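Local coordinates for protein putative glucoamylase (Bacteroides caccae ATCC 43185, PDB 4QT9) that is a putative glucoamylase of the alpha/alpha toroid fold that probably hydrolyses glucosidic bonds in starch-like or related glucans, at residues 30-35 / 397-402; 51-56 / 370-375; 72-77 / 146-151; 79-84 / 150-155; 207-212 / 269-274. All coordinates share one frame; numbering follows the deposited sequence.

Contact 1 of 5, residues 30-35 / 397-402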
# COMPACT_ATOMS: atom_id res chain seq x y z
N ARG A 30 -14.82 -5.63 -8.76
CA ARG A 30 -15.88 -6.20 -7.93
C ARG A 30 -15.37 -7.36 -7.06
O ARG A 30 -15.66 -7.38 -5.86
CB ARG A 30 -17.08 -6.66 -8.78
CG ARG A 30 -18.35 -5.89 -8.46
CD ARG A 30 -19.54 -6.76 -8.09
NE ARG A 30 -20.65 -5.97 -7.55
CZ ARG A 30 -21.55 -5.31 -8.29
NH1 ARG A 30 -21.47 -5.32 -9.61
NH2 ARG A 30 -22.53 -4.63 -7.70
N ARG A 31 -14.58 -8.29 -7.64
CA ARG A 31 -14.06 -9.43 -6.88
C ARG A 31 -13.01 -9.04 -5.85
O ARG A 31 -13.04 -9.56 -4.74
CB ARG A 31 -13.53 -10.52 -7.81
CG ARG A 31 -14.66 -11.27 -8.48
CD ARG A 31 -14.22 -12.66 -8.80
NE ARG A 31 -15.10 -13.27 -9.78
CZ ARG A 31 -14.95 -14.51 -10.24
NH1 ARG A 31 -13.96 -15.28 -9.79
NH2 ARG A 31 -15.79 -14.99 -11.14
N THR A 32 -12.08 -8.14 -6.20
CA THR A 32 -11.02 -7.68 -5.28
C THR A 32 -11.64 -6.98 -4.08
O THR A 32 -11.20 -7.19 -2.95
CB THR A 32 -10.00 -6.80 -6.02
OG1 THR A 32 -9.57 -7.53 -7.16
CG2 THR A 32 -8.78 -6.48 -5.17
N PHE A 33 -12.70 -6.20 -4.33
CA PHE A 33 -13.50 -5.52 -3.30
C PHE A 33 -14.04 -6.56 -2.30
O PHE A 33 -14.02 -6.30 -1.10
CB PHE A 33 -14.67 -4.75 -3.96
CG PHE A 33 -15.77 -4.32 -3.01
CD1 PHE A 33 -15.63 -3.19 -2.21
CD2 PHE A 33 -16.96 -5.04 -2.93
CE1 PHE A 33 -16.66 -2.80 -1.34
CE2 PHE A 33 -17.99 -4.65 -2.06
CZ PHE A 33 -17.82 -3.53 -1.26
N LEU A 34 -14.48 -7.75 -2.79
CA LEU A 34 -15.03 -8.79 -1.92
C LEU A 34 -14.00 -9.32 -0.89
O LEU A 34 -14.45 -9.75 0.19
CB LEU A 34 -15.65 -9.95 -2.69
CG LEU A 34 -16.87 -9.63 -3.56
CD1 LEU A 34 -17.43 -10.89 -4.15
CD2 LEU A 34 -17.94 -8.90 -2.80
N TYR A 35 -12.64 -9.21 -1.16
CA TYR A 35 -11.61 -9.58 -0.17
C TYR A 35 -11.85 -8.76 1.10
O TYR A 35 -11.73 -9.26 2.21
CB TYR A 35 -10.13 -9.33 -0.68
CG TYR A 35 -9.04 -9.66 0.35
CD1 TYR A 35 -8.69 -8.75 1.34
CD2 TYR A 35 -8.45 -10.92 0.40
CE1 TYR A 35 -7.79 -9.09 2.37
CE2 TYR A 35 -7.47 -11.23 1.36
CZ TYR A 35 -7.16 -10.32 2.35
OH TYR A 35 -6.24 -10.64 3.34
N PRO A 397 -3.86 -2.65 -3.31
CA PRO A 397 -3.43 -1.74 -4.40
C PRO A 397 -4.11 -1.98 -5.74
O PRO A 397 -4.31 -1.02 -6.46
CB PRO A 397 -1.94 -1.98 -4.46
CG PRO A 397 -1.58 -2.39 -3.05
CD PRO A 397 -2.68 -3.34 -2.75
N ILE A 398 -4.54 -3.23 -6.04
CA ILE A 398 -5.23 -3.59 -7.27
C ILE A 398 -6.55 -2.82 -7.38
O ILE A 398 -6.78 -2.17 -8.39
CB ILE A 398 -5.45 -5.12 -7.37
CG1 ILE A 398 -4.08 -5.85 -7.47
CG2 ILE A 398 -6.36 -5.47 -8.57
CD1 ILE A 398 -4.11 -7.38 -7.29
N ALA A 399 -7.40 -2.87 -6.31
CA ALA A 399 -8.70 -2.21 -6.25
C ALA A 399 -8.56 -0.71 -6.30
O ALA A 399 -9.29 -0.05 -7.03
CB ALA A 399 -9.44 -2.61 -5.00
N VAL A 400 -7.56 -0.17 -5.62
CA VAL A 400 -7.37 1.28 -5.52
C VAL A 400 -6.77 1.88 -6.81
O VAL A 400 -7.31 2.87 -7.32
CB VAL A 400 -6.55 1.61 -4.25
CG1 VAL A 400 -6.29 3.12 -4.13
CG2 VAL A 400 -7.29 1.08 -3.00
N MSE A 401 -5.73 1.24 -7.38
CA MSE A 401 -5.12 1.76 -8.60
C MSE A 401 -6.07 1.66 -9.82
O MSE A 401 -6.05 2.61 -10.63
CB MSE A 401 -3.76 1.16 -8.84
CG MSE A 401 -2.77 1.61 -7.77
SE MSE A 401 -2.59 3.58 -7.65
CE MSE A 401 -0.56 3.72 -7.62
N ILE A 402 -6.92 0.59 -9.91
CA ILE A 402 -7.91 0.48 -11.00
C ILE A 402 -8.89 1.67 -10.85
O ILE A 402 -9.22 2.33 -11.84
CB ILE A 402 -8.64 -0.89 -11.03
CG1 ILE A 402 -7.75 -1.99 -11.66
CG2 ILE A 402 -9.96 -0.79 -11.82
CD1 ILE A 402 -8.33 -3.45 -11.51

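Contact 2 of 5, residues 51-56 / 370-375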
# COMPACT_ATOMS: atom_id res chain seq x y z
N TYR A 51 -5.77 -14.48 3.57
CA TYR A 51 -6.98 -15.26 3.37
C TYR A 51 -6.62 -16.49 2.55
O TYR A 51 -6.11 -16.36 1.43
CB TYR A 51 -8.11 -14.45 2.69
CG TYR A 51 -9.43 -15.17 2.72
CD1 TYR A 51 -9.73 -16.15 1.77
CD2 TYR A 51 -10.36 -14.92 3.71
CE1 TYR A 51 -10.92 -16.88 1.84
CE2 TYR A 51 -11.55 -15.64 3.79
CZ TYR A 51 -11.83 -16.61 2.84
OH TYR A 51 -13.03 -17.28 2.89
N HIS A 52 -6.79 -17.67 3.13
CA HIS A 52 -6.46 -18.94 2.46
C HIS A 52 -7.74 -19.69 2.13
O HIS A 52 -8.46 -20.11 3.04
CB HIS A 52 -5.49 -19.80 3.32
CG HIS A 52 -4.14 -19.16 3.56
ND1 HIS A 52 -3.17 -19.77 4.34
CD2 HIS A 52 -3.63 -18.00 3.08
CE1 HIS A 52 -2.11 -18.98 4.29
NE2 HIS A 52 -2.34 -17.91 3.54
N VAL A 53 -8.04 -19.84 0.82
CA VAL A 53 -9.25 -20.53 0.34
C VAL A 53 -9.27 -21.99 0.88
O VAL A 53 -10.34 -22.49 1.20
CB VAL A 53 -9.33 -20.50 -1.22
CG1 VAL A 53 -10.51 -21.32 -1.74
CG2 VAL A 53 -9.40 -19.06 -1.74
N ASP A 54 -8.09 -22.61 1.05
CA ASP A 54 -7.90 -23.99 1.54
C ASP A 54 -8.23 -24.15 3.03
O ASP A 54 -8.40 -25.29 3.47
CB ASP A 54 -6.45 -24.49 1.26
CG ASP A 54 -5.34 -23.51 1.64
OD1 ASP A 54 -5.15 -22.50 0.90
OD2 ASP A 54 -4.62 -23.78 2.63
N GLY A 55 -8.29 -23.04 3.79
CA GLY A 55 -8.60 -23.04 5.21
C GLY A 55 -7.44 -23.42 6.11
O GLY A 55 -7.62 -23.55 7.33
N VAL A 56 -6.24 -23.59 5.53
CA VAL A 56 -5.04 -24.00 6.26
C VAL A 56 -4.14 -22.77 6.49
O VAL A 56 -3.63 -22.16 5.54
CB VAL A 56 -4.25 -25.15 5.57
CG1 VAL A 56 -3.24 -25.77 6.53
CG2 VAL A 56 -5.19 -26.22 5.02
N PHE A 370 -7.45 -16.65 -11.06
CA PHE A 370 -8.51 -15.69 -10.75
C PHE A 370 -9.56 -16.36 -9.87
O PHE A 370 -10.42 -17.08 -10.37
CB PHE A 370 -9.11 -15.10 -12.05
CG PHE A 370 -10.03 -13.92 -11.81
CD1 PHE A 370 -9.55 -12.73 -11.26
CD2 PHE A 370 -11.37 -13.98 -12.17
CE1 PHE A 370 -10.39 -11.64 -11.06
CE2 PHE A 370 -12.22 -12.89 -11.96
CZ PHE A 370 -11.72 -11.72 -11.41
N GLY A 371 -9.45 -16.16 -8.56
CA GLY A 371 -10.34 -16.79 -7.59
C GLY A 371 -11.54 -15.97 -7.14
O GLY A 371 -11.89 -14.97 -7.79
N PRO A 372 -12.20 -16.37 -6.02
CA PRO A 372 -13.41 -15.65 -5.57
C PRO A 372 -13.18 -14.18 -5.18
O PRO A 372 -14.06 -13.37 -5.45
CB PRO A 372 -13.90 -16.46 -4.37
CG PRO A 372 -12.72 -17.27 -3.94
CD PRO A 372 -11.94 -17.55 -5.17
N PHE A 373 -12.01 -13.84 -4.58
CA PHE A 373 -11.68 -12.47 -4.15
C PHE A 373 -10.66 -11.79 -5.09
O PHE A 373 -9.90 -10.91 -4.66
CB PHE A 373 -11.16 -12.47 -2.70
CG PHE A 373 -12.14 -12.92 -1.64
CD1 PHE A 373 -13.51 -12.95 -1.89
CD2 PHE A 373 -11.70 -13.29 -0.37
CE1 PHE A 373 -14.41 -13.35 -0.92
CE2 PHE A 373 -12.61 -13.69 0.61
CZ PHE A 373 -13.96 -13.72 0.33
N GLY A 374 -10.69 -12.16 -6.37
CA GLY A 374 -9.82 -11.65 -7.41
C GLY A 374 -8.61 -12.54 -7.66
O GLY A 374 -8.62 -13.73 -7.32
N PHE A 375 -7.58 -11.97 -8.27
CA PHE A 375 -6.36 -12.71 -8.56
C PHE A 375 -5.67 -13.15 -7.29
O PHE A 375 -5.56 -12.38 -6.34
CB PHE A 375 -5.38 -11.85 -9.39
CG PHE A 375 -5.91 -11.55 -10.77
CD1 PHE A 375 -5.94 -12.54 -11.75
CD2 PHE A 375 -6.45 -10.30 -11.06
CE1 PHE A 375 -6.51 -12.28 -13.00
CE2 PHE A 375 -6.95 -10.03 -12.33
CZ PHE A 375 -6.96 -11.01 -13.30

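Contact 3 of 5, residues 72-77 / 146-151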
# COMPACT_ATOMS: atom_id res chain seq x y z
N PHE A 72 -5.37 0.28 2.79
CA PHE A 72 -5.66 -0.06 1.39
C PHE A 72 -7.07 -0.59 1.27
O PHE A 72 -7.77 -0.24 0.32
CB PHE A 72 -4.67 -1.11 0.84
CG PHE A 72 -3.19 -0.84 0.99
CD1 PHE A 72 -2.73 0.43 1.34
CD2 PHE A 72 -2.26 -1.86 0.81
CE1 PHE A 72 -1.36 0.68 1.47
CE2 PHE A 72 -0.90 -1.61 0.95
CZ PHE A 72 -0.45 -0.33 1.26
N GLY A 73 -7.47 -1.41 2.22
CA GLY A 73 -8.80 -2.03 2.28
C GLY A 73 -9.94 -1.07 2.47
O GLY A 73 -11.00 -1.22 1.83
N ILE A 74 -9.74 -0.08 3.34
CA ILE A 74 -10.69 0.99 3.62
C ILE A 74 -10.95 1.79 2.29
O ILE A 74 -12.10 2.10 1.98
CB ILE A 74 -10.06 1.83 4.78
CG1 ILE A 74 -10.51 1.32 6.15
CG2 ILE A 74 -10.21 3.32 4.63
CD1 ILE A 74 -9.52 1.71 7.32
N MSE A 75 -9.86 2.07 1.51
CA MSE A 75 -9.89 2.77 0.21
C MSE A 75 -10.59 1.90 -0.82
O MSE A 75 -11.35 2.39 -1.65
CB MSE A 75 -8.47 3.12 -0.27
CG MSE A 75 -7.84 4.21 0.55
SE MSE A 75 -5.99 4.47 -0.01
CE MSE A 75 -6.07 6.43 -0.38
N ALA A 76 -10.36 0.60 -0.74
CA ALA A 76 -11.03 -0.38 -1.60
C ALA A 76 -12.56 -0.40 -1.28
O ALA A 76 -13.37 -0.43 -2.21
CB ALA A 76 -10.41 -1.76 -1.42
N ILE A 77 -12.93 -0.30 0.00
CA ILE A 77 -14.34 -0.29 0.41
C ILE A 77 -15.01 1.04 -0.06
O ILE A 77 -16.12 1.01 -0.59
CB ILE A 77 -14.45 -0.52 1.93
CG1 ILE A 77 -14.10 -1.99 2.27
CG2 ILE A 77 -15.86 -0.16 2.45
CD1 ILE A 77 -13.89 -2.33 3.81
N LEU A 146 -7.73 9.29 5.88
CA LEU A 146 -7.90 10.68 5.44
C LEU A 146 -8.77 10.76 4.18
O LEU A 146 -9.51 11.73 4.02
CB LEU A 146 -6.55 11.39 5.25
CG LEU A 146 -5.78 11.67 6.57
CD1 LEU A 146 -4.50 12.44 6.30
CD2 LEU A 146 -6.62 12.46 7.60
N ALA A 147 -8.70 9.74 3.31
CA ALA A 147 -9.55 9.62 2.13
C ALA A 147 -11.05 9.45 2.55
O ALA A 147 -11.91 10.14 2.00
CB ALA A 147 -9.10 8.43 1.28
N VAL A 148 -11.34 8.58 3.53
CA VAL A 148 -12.72 8.37 4.05
C VAL A 148 -13.20 9.67 4.71
O VAL A 148 -14.36 10.07 4.56
CB VAL A 148 -12.84 7.16 5.02
CG1 VAL A 148 -14.23 7.06 5.66
CG2 VAL A 148 -12.49 5.86 4.31
N HIS A 149 -12.30 10.31 5.46
CA HIS A 149 -12.58 11.59 6.11
C HIS A 149 -13.12 12.61 5.08
O HIS A 149 -14.16 13.23 5.31
CB HIS A 149 -11.32 12.15 6.79
CG HIS A 149 -11.60 13.47 7.43
ND1 HIS A 149 -11.47 14.65 6.73
CD2 HIS A 149 -12.16 13.73 8.63
CE1 HIS A 149 -11.92 15.60 7.53
NE2 HIS A 149 -12.33 15.10 8.70
N GLN A 150 -12.41 12.74 3.95
CA GLN A 150 -12.79 13.68 2.88
C GLN A 150 -14.05 13.24 2.15
O GLN A 150 -14.84 14.09 1.74
CB GLN A 150 -11.62 13.89 1.90
CG GLN A 150 -10.48 14.72 2.55
CD GLN A 150 -10.93 16.04 3.08
OE1 GLN A 150 -11.06 16.24 4.29
NE2 GLN A 150 -11.21 16.96 2.19
N TYR A 151 -14.30 11.93 2.06
CA TYR A 151 -15.50 11.42 1.43
C TYR A 151 -16.75 11.75 2.26
O TYR A 151 -17.78 12.10 1.70
CB TYR A 151 -15.39 9.89 1.26
CG TYR A 151 -16.44 9.28 0.36
CD1 TYR A 151 -16.36 9.41 -1.02
CD2 TYR A 151 -17.46 8.50 0.89
CE1 TYR A 151 -17.30 8.79 -1.86
CE2 TYR A 151 -18.40 7.87 0.07
CZ TYR A 151 -18.31 8.02 -1.31
OH TYR A 151 -19.24 7.43 -2.15

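Contact 4 of 5, residues 79-84 / 150-155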
# COMPACT_ATOMS: atom_id res chain seq x y z
N ALA A 79 -14.18 2.96 -2.70
CA ALA A 79 -14.40 2.82 -4.14
C ALA A 79 -15.67 1.98 -4.42
O ALA A 79 -16.44 2.31 -5.33
CB ALA A 79 -13.18 2.18 -4.80
N GLY A 80 -15.90 0.94 -3.61
CA GLY A 80 -17.07 0.06 -3.72
C GLY A 80 -18.36 0.79 -3.40
O GLY A 80 -19.37 0.63 -4.11
N ILE A 81 -18.34 1.59 -2.33
CA ILE A 81 -19.48 2.41 -1.92
C ILE A 81 -19.80 3.38 -3.07
O ILE A 81 -20.96 3.49 -3.46
CB ILE A 81 -19.18 3.17 -0.59
CG1 ILE A 81 -18.93 2.21 0.60
CG2 ILE A 81 -20.28 4.19 -0.25
CD1 ILE A 81 -18.22 2.92 1.82
N ASP A 82 -18.78 4.06 -3.61
CA ASP A 82 -18.96 5.05 -4.68
C ASP A 82 -19.56 4.43 -5.94
O ASP A 82 -20.38 5.08 -6.60
CB ASP A 82 -17.64 5.77 -5.01
CG ASP A 82 -17.87 7.07 -5.76
OD1 ASP A 82 -18.48 7.99 -5.18
OD2 ASP A 82 -17.46 7.16 -6.94
N ARG A 83 -19.18 3.19 -6.27
CA ARG A 83 -19.69 2.50 -7.45
C ARG A 83 -21.06 1.85 -7.21
O ARG A 83 -21.74 1.49 -8.17
CB ARG A 83 -18.69 1.45 -7.94
CG ARG A 83 -17.47 2.10 -8.54
CD ARG A 83 -16.76 1.24 -9.55
NE ARG A 83 -15.68 2.01 -10.15
CZ ARG A 83 -15.73 2.55 -11.37
NH1 ARG A 83 -16.77 2.33 -12.16
NH2 ARG A 83 -14.72 3.29 -11.81
N GLY A 84 -21.45 1.71 -5.95
CA GLY A 84 -22.73 1.09 -5.61
C GLY A 84 -22.67 -0.43 -5.48
O GLY A 84 -23.69 -1.10 -5.69
N GLN A 150 -12.41 12.74 3.95
CA GLN A 150 -12.79 13.68 2.88
C GLN A 150 -14.05 13.24 2.15
O GLN A 150 -14.84 14.09 1.74
CB GLN A 150 -11.62 13.89 1.90
CG GLN A 150 -10.48 14.72 2.55
CD GLN A 150 -10.93 16.04 3.08
OE1 GLN A 150 -11.06 16.24 4.29
NE2 GLN A 150 -11.21 16.96 2.19
N TYR A 151 -14.30 11.93 2.06
CA TYR A 151 -15.50 11.42 1.43
C TYR A 151 -16.75 11.75 2.26
O TYR A 151 -17.78 12.10 1.70
CB TYR A 151 -15.39 9.89 1.26
CG TYR A 151 -16.44 9.28 0.36
CD1 TYR A 151 -16.36 9.41 -1.02
CD2 TYR A 151 -17.46 8.50 0.89
CE1 TYR A 151 -17.30 8.79 -1.86
CE2 TYR A 151 -18.40 7.87 0.07
CZ TYR A 151 -18.31 8.02 -1.31
OH TYR A 151 -19.24 7.43 -2.15
N TYR A 152 -16.65 11.65 3.60
CA TYR A 152 -17.76 11.88 4.54
C TYR A 152 -17.83 13.30 5.14
O TYR A 152 -18.87 13.64 5.74
CB TYR A 152 -17.68 10.86 5.68
CG TYR A 152 -18.10 9.44 5.32
CD1 TYR A 152 -18.98 9.20 4.26
CD2 TYR A 152 -17.73 8.36 6.11
CE1 TYR A 152 -19.44 7.91 3.98
CE2 TYR A 152 -18.18 7.07 5.84
CZ TYR A 152 -19.02 6.85 4.76
OH TYR A 152 -19.44 5.56 4.48
N ALA A 153 -16.78 14.14 4.97
CA ALA A 153 -16.72 15.49 5.57
C ALA A 153 -17.90 16.39 5.20
O ALA A 153 -18.27 17.25 6.01
CB ALA A 153 -15.42 16.19 5.19
N ASN A 154 -18.48 16.21 4.02
CA ASN A 154 -19.61 17.05 3.62
C ASN A 154 -20.89 16.22 3.41
O ASN A 154 -21.82 16.71 2.78
CB ASN A 154 -19.27 17.85 2.36
CG ASN A 154 -18.16 18.86 2.58
OD1 ASN A 154 -17.01 18.67 2.15
ND2 ASN A 154 -18.47 19.95 3.27
N GLY A 155 -20.93 15.02 3.99
CA GLY A 155 -22.09 14.13 3.89
C GLY A 155 -23.23 14.51 4.82
O GLY A 155 -23.38 15.67 5.19

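Contact 5 of 5, residues 207-212 / 269-274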
# COMPACT_ATOMS: atom_id res chain seq x y z
N GLU A 207 9.39 2.24 -0.15
CA GLU A 207 7.92 2.37 -0.16
C GLU A 207 7.34 3.39 0.88
O GLU A 207 6.12 3.60 0.88
CB GLU A 207 7.31 0.99 0.10
CG GLU A 207 7.41 0.52 1.54
CD GLU A 207 8.66 -0.25 1.95
OE1 GLU A 207 9.76 0.12 1.49
OE2 GLU A 207 8.53 -1.19 2.76
N CYS A 208 8.19 3.99 1.75
CA CYS A 208 7.74 4.78 2.92
C CYS A 208 7.61 6.30 2.73
O CYS A 208 7.45 6.95 3.75
CB CYS A 208 8.64 4.47 4.12
SG CYS A 208 8.91 2.70 4.41
N MSE A 209 7.64 6.87 1.50
CA MSE A 209 7.59 8.33 1.35
C MSE A 209 6.35 9.00 2.01
O MSE A 209 6.53 10.01 2.69
CB MSE A 209 7.68 8.77 -0.13
CG MSE A 209 7.90 10.29 -0.29
SE MSE A 209 8.38 10.73 -2.13
CE MSE A 209 6.64 10.80 -2.89
N ILE A 210 5.13 8.45 1.83
CA ILE A 210 3.88 8.99 2.38
C ILE A 210 3.97 9.15 3.93
O ILE A 210 3.30 10.01 4.51
CB ILE A 210 2.63 8.16 1.92
CG1 ILE A 210 1.29 8.94 2.03
CG2 ILE A 210 2.50 6.79 2.63
CD1 ILE A 210 1.24 10.31 1.22
N MSE A 211 4.81 8.33 4.59
CA MSE A 211 4.98 8.44 6.05
C MSE A 211 5.61 9.82 6.43
O MSE A 211 5.17 10.43 7.39
CB MSE A 211 5.83 7.27 6.57
CG MSE A 211 5.98 7.28 8.08
SE MSE A 211 7.54 6.24 8.59
CE MSE A 211 8.82 7.00 7.42
N TYR A 212 6.61 10.29 5.66
CA TYR A 212 7.21 11.62 5.86
C TYR A 212 6.24 12.73 5.46
O TYR A 212 6.24 13.78 6.09
CB TYR A 212 8.51 11.76 5.03
CG TYR A 212 9.71 11.19 5.74
CD1 TYR A 212 10.46 11.97 6.62
CD2 TYR A 212 10.09 9.87 5.55
CE1 TYR A 212 11.54 11.43 7.31
CE2 TYR A 212 11.16 9.32 6.25
CZ TYR A 212 11.88 10.10 7.14
OH TYR A 212 12.96 9.59 7.80
N LEU A 269 -1.26 5.68 -3.58
CA LEU A 269 -2.68 5.28 -3.60
C LEU A 269 -3.57 6.50 -3.37
O LEU A 269 -4.60 6.65 -4.04
CB LEU A 269 -2.99 4.18 -2.59
CG LEU A 269 -2.22 2.86 -2.70
CD1 LEU A 269 -2.75 1.90 -1.66
CD2 LEU A 269 -2.41 2.21 -4.03
N GLY A 270 -3.14 7.37 -2.46
CA GLY A 270 -3.82 8.62 -2.14
C GLY A 270 -3.05 9.79 -2.70
O GLY A 270 -3.63 10.71 -3.31
N LEU A 271 -1.72 9.77 -2.49
CA LEU A 271 -0.82 10.79 -3.02
C LEU A 271 -0.81 10.68 -4.57
O LEU A 271 -0.36 9.68 -5.10
CB LEU A 271 0.58 10.60 -2.42
CG LEU A 271 1.66 11.61 -2.85
CD1 LEU A 271 1.39 12.99 -2.28
CD2 LEU A 271 3.02 11.16 -2.42
N ASP A 272 -1.38 11.68 -5.26
CA ASP A 272 -1.48 11.68 -6.72
C ASP A 272 -0.08 11.89 -7.37
O ASP A 272 0.50 12.97 -7.21
CB ASP A 272 -2.48 12.78 -7.13
CG ASP A 272 -2.89 12.83 -8.59
OD1 ASP A 272 -2.30 12.10 -9.42
OD2 ASP A 272 -3.77 13.67 -8.93
N PRO A 273 0.49 10.88 -8.10
CA PRO A 273 1.83 11.11 -8.70
C PRO A 273 1.81 12.00 -9.93
O PRO A 273 2.86 12.54 -10.29
CB PRO A 273 2.31 9.70 -9.07
CG PRO A 273 1.06 8.88 -9.22
CD PRO A 273 -0.03 9.53 -8.38
N VAL A 274 0.64 12.15 -10.58
CA VAL A 274 0.55 12.93 -11.83
C VAL A 274 0.92 14.42 -11.58
O VAL A 274 0.27 15.12 -10.80
CB VAL A 274 -0.81 12.76 -12.56
CG1 VAL A 274 -0.83 13.57 -13.87
CG2 VAL A 274 -1.10 11.27 -12.84

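Contact 1 of 5, residues 30-35 / 397-402
The CG2 methyl of Thr32 rests on the small side chain of Ala399, 3.9 Å from its CB. The same methyl lies 4.0 Å from the backbone N of Ala399, so it reaches past the side chain to the helix backbone itself. CG2 is set there by a chi1 of -52°, which turns it anti to the backbone N and swings OG1 back beside that N. OG1 passes 4.1 Å from the CG2 branch of Ile398, the two side chains crossing at about a right angle, but its polar need is met within its own helix by the carbonyl O of Val28. With only a methyl at Ala399, the backbones come close: Thr32 CA and Ala399 CA are 6.0 Å apart. No hydrogen bond spans this buried patch. It joins helix 21-37 to helix 392-406 inside the alpha/alpha toroid. On the same helix 392-406, Ala399 also touches Ala76 of helix 67-83, while Ile398 reaches Val28 of helix 21-37 and Ser346 in a loop.

Contact 2 of 5, residues 51-56 / 370-375
The carbonyl O of Gly374, next to Phe373, is gripped by two groups: Gly371 N at 2.9 Å and the OH of Tyr390, which also bonds Phe373 N. From this turn the Phe373 ring reaches the Tyr51 ring edge to face, in a T-shaped pair with centroids 4.9 Å apart and planes at 60°. Phe373 CE2 does the touching: it stands 3.6 Å above the plane of the Tyr51 ring, over its centre, and 3.8 Å from Tyr51 CZ. In Tyr51, chi1 (-169°) sends the ring toward the turn and chi2 (-82°) sets its face to Phe373. Cut back to an alanine here, the strand would probably leave the CE2 edge of Phe373 without an aromatic face and open a gap beside the turn. A looser apolar touch follows, Val53 CG2 lying 4.4 Å from Pro372 CG at the more exposed end. Behind it a type I turn is closed by Gly55 N to His52 O, and His52 ND1 reaches on to Val56 O in a nearly straight 2.7 Å bond, the acceptor in the imidazole plane. The contact thus places strand 50-52, paired antiparallel with strand 389-391, against the hairpin of strands 370-371 and 374-375, while Leu34 and Tyr35 of helix 21-37 pack on Phe373 and Tyr51.

Contact 3 of 5, residues 72-77 / 146-151
Ile74 and Val148 meet methyl to methyl, CG2 against CG2 at 3.4 Å, closer than carbon atoms usually come. The two side chains cross at about a right angle, and Ile74 has a chi1 of -92°, off the usual staggered positions, which fits a tightly filled spot. Beside them the selenomethionine Met75 sends its chain across to Ala147: extended at chi2, it bends at chi3 (126°) and brings CE to 4.0 Å from Ala147 CB. A large flexible side chain is thus answered by one that is a single methyl, and the contact is purely apolar and buried. In the next shell, Leu78, from the same helix as Ile74, touches both Ala147 and Val148, while Ile98 of helix 88-104 packs on Ile74 and Met95 on Val148. Ile166 of helix 157-172 backs Val148 as well. Further out on helix 135-152, His149 ND1 donates to Gln150 OE1 at 2.9 Å, in the carbonyl plane and on a lone pair, and the amide's NE2 is held by Ser416 OG; this leaves the polar pair with its own bonds, turned from the apolar seam. Helix 67-83 against helix 135-152, packed through branched, small and one long flexible side chain with two further helices pressing on the seam, is the interior helix packing of an alpha/alpha toroid.

Contact 4 of 5, residues 79-84 / 150-155
Ile81 and Tyr152 form the buried side of this contact near the C-terminal ends of two alpha/alpha toroid helices, 67-83 and 135-152. Ile81 CD1 lies 3.9 Å from Tyr152 OH, while its other branch, CG2, packs 4.1 Å from Tyr151 CE2. Met95 of helix 88-104 touches both Ile81 and Tyr152 and closes this side. The solvent side is Asp82, exposed rather than loose. Its OD1 lies in the plane of the Tyr151 ring, at the edge, 3.2 Å from Tyr151 OH, with the carboxylate turned 78° to the ring. With CG anti to the backbone N (chi1 -168°), the Tyr151 ring extends toward helix 67-83 and sets OH beside Asp82. A leucine in place of Tyr151 would probably leave the Asp82 carboxylate without a hydroxyl nearby and strip part of the cover from Ile81 CG2. The first helix then stops in a Schellman motif, where Gly84, at positive phi, sends its N to Ile81 O at 3.1 Å.

Contact 5 of 5, residues 207-212 / 269-274
Leu271 CB is met first, by Ile210 CD1 at 3.7 Å. From there chi1 (-179°) carries CG straight out, anti to the backbone N, and CG forks so that CD2 lies 4.1 Å from the same Ile210 CD1 and 3.7 Å from CE of the selenomethionine Met209. One leucine thus touches two successive side chains: Ile210 runs alongside it, antiparallel, and Met209, bent at chi3 (83°), crosses its tip at about a right angle. This buried apolar cluster ties the start of helix 209-217 to the loop leading into strand 276-277, in the interior of the alpha/alpha toroid; Phe140 and Phe414 from other helices also pack on Ile210. Around it the backbone is fastened by polar side chains, Ser267 OG taking Ile210 N and Gln143 OE1 taking Gly270 N. Just beyond Leu271 the loop folds into an Asx turn: Asp272 OD1 accepts from Val274 N at 3.2 Å, the donor coming from 45° above the carboxylate plane.

Contacts 1, 3 and 5 are buried; 3 and 5 are apolar throughout, and contact 1 has no polar bond across it, though the Thr32 hydroxyl lies there, bonded within its own helix. Contacts 2 and 4 are only partly buried and bring in aromatic rings and, in contact 4, a carboxylate. Contacts 3 and 4 hold the same two helices, 67-83 and 135-152, the first in the interior and the second nearer their ends, with centres about 8 Å apart. Contact 1 touches all the others: Val400 packs on Met75 of contact 3 and Leu269 of contact 5, Phe33 on Gly80 of contact 4, and Arg31 NH1 probably bonds Gly371 O of contact 2. Contact 2 alone involves strands.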